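Local atomic coordinates of Hcp1 family type VI secretion system effector (Yersinia pestis, PDB entry 3V4H), a protein that probably acts as an Hcp-family component of the type VI secretion system, whose members assemble into hexameric rings secreted by the bacterium. Residues 94-98 and 99-103. Residues are numbered along the deposited sequence; the frame is centred on the assembly and turned at random.
Sequences LSYCL and LGKHI
Tyr96 and Lys101 meet where helix 90-99 ends and the chain turns toward strand 103-111. Leu99 N still makes a regular helical bond to Ser95 O, 2.9 Å; one residue on, Gly100 takes a positive phi of 72° and the helix stops. Lys101 N reaches back to Tyr96 O at 3.0 Å, nearly straight and on a carbonyl lone pair. Gly100 N shares that oxygen through a weak bond and also donates a hydrogen bond to Cys97 O at 3.1 Å, from above the carbonyl plane. The positive phi, with the bonds from Lys101 N to Tyr96 O and Gly100 N to Cys97 O, makes this a Schellman motif.

With CG anti to the backbone N (chi1 -155°) and bends at chi2 and chi4, the lysine chain passes over one face of the tyrosine, and Lys101 NZ ends 4.3 Å from the centroid of the Tyr96 ring as a cation-pi partner. Ile103 crosses the tyrosine at about a right angle, its CG1 3.3 Å from Tyr96 CD1; both residues also pack on Ile130 of strand 128-138. On the helix, Cys97 packs on Val58 and Leu98 on Tyr177 of a neighbouring subunit.

The backbone bonds thus satisfy carbonyls at the helix end, while the aromatic ring probably offers the lysine's positive charge a favourable electrostatic surface.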
# COMPACT_ATOMS: atom_id res chain seq x y z
N LEU A 94 6.98 -30.40 -1.18
CA LEU A 94 7.90 -29.85 -2.17
C LEU A 94 8.23 -30.87 -3.29
O LEU A 94 8.24 -30.51 -4.48
CB LEU A 94 9.19 -29.33 -1.49
CG LEU A 94 10.29 -28.85 -2.42
CD1 LEU A 94 9.74 -27.83 -3.40
CD2 LEU A 94 11.45 -28.29 -1.61
N SER A 95 8.49 -32.13 -2.92
CA SER A 95 8.70 -33.19 -3.93
C SER A 95 7.51 -33.34 -4.90
O SER A 95 7.71 -33.35 -6.11
CB SER A 95 8.92 -34.57 -3.29
OG SER A 95 10.03 -34.57 -2.41
N TYR A 96 6.29 -33.48 -4.36
CA TYR A 96 5.09 -33.72 -5.18
C TYR A 96 4.90 -32.58 -6.16
O TYR A 96 4.49 -32.79 -7.31
CB TYR A 96 3.82 -33.86 -4.32
CG TYR A 96 3.58 -35.26 -3.76
CD1 TYR A 96 2.43 -35.97 -4.09
CD2 TYR A 96 4.49 -35.84 -2.88
CE1 TYR A 96 2.21 -37.25 -3.58
CE2 TYR A 96 4.27 -37.10 -2.35
CZ TYR A 96 3.12 -37.80 -2.70
OH TYR A 96 2.91 -39.03 -2.16
N CYS A 97 5.21 -31.38 -5.69
CA CYS A 97 5.17 -30.20 -6.53
C CYS A 97 6.17 -30.31 -7.67
O CYS A 97 5.77 -30.29 -8.83
CB CYS A 97 5.42 -28.95 -5.71
SG CYS A 97 5.23 -27.47 -6.70
N LEU A 98 7.44 -30.50 -7.34
CA LEU A 98 8.54 -30.57 -8.33
C LEU A 98 8.28 -31.64 -9.38
O LEU A 98 8.55 -31.42 -10.55
CB LEU A 98 9.90 -30.82 -7.66
CG LEU A 98 10.53 -29.72 -6.78
CD1 LEU A 98 11.79 -30.24 -6.09
CD2 LEU A 98 10.84 -28.48 -7.59
N LEU A 99 7.77 -32.79 -8.96
CA LEU A 99 7.48 -33.91 -9.86
C LEU A 99 6.11 -33.87 -10.57
O LEU A 99 5.92 -34.57 -11.54
CB LEU A 99 7.58 -35.23 -9.09
CG LEU A 99 8.87 -35.58 -8.35
CD1 LEU A 99 8.65 -36.89 -7.61
CD2 LEU A 99 10.06 -35.65 -9.30
N GLY A 100 5.15 -33.07 -10.10
CA GLY A 100 3.80 -33.07 -10.69
C GLY A 100 3.04 -34.33 -10.33
O GLY A 100 2.30 -34.89 -11.14
N LYS A 101 3.24 -34.79 -9.10
CA LYS A 101 2.81 -36.10 -8.67
C LYS A 101 1.38 -35.96 -8.17
O LYS A 101 1.05 -35.02 -7.47
CB LYS A 101 3.73 -36.55 -7.53
CG LYS A 101 3.86 -38.04 -7.34
CD LYS A 101 3.75 -38.41 -5.87
CE LYS A 101 4.49 -39.70 -5.54
NZ LYS A 101 5.91 -39.38 -5.21
N HIS A 102 0.50 -36.89 -8.52
CA HIS A 102 -0.91 -36.71 -8.19
C HIS A 102 -1.15 -37.24 -6.82
O HIS A 102 -0.48 -38.16 -6.38
CB HIS A 102 -1.82 -37.40 -9.20
CG HIS A 102 -1.84 -36.73 -10.56
ND1 HIS A 102 -2.91 -36.77 -11.37
CD2 HIS A 102 -0.87 -35.97 -11.22
CE1 HIS A 102 -2.64 -36.09 -12.50
NE2 HIS A 102 -1.39 -35.61 -12.41
N ILE A 103 -2.12 -36.64 -6.14
CA ILE A 103 -2.51 -37.01 -4.78
C ILE A 103 -3.99 -37.35 -4.84
O ILE A 103 -4.76 -36.57 -5.41
CB ILE A 103 -2.30 -35.84 -3.80
CG1 ILE A 103 -0.81 -35.47 -3.66
CG2 ILE A 103 -2.91 -36.15 -2.43
CD1 ILE A 103 -0.55 -34.12 -2.95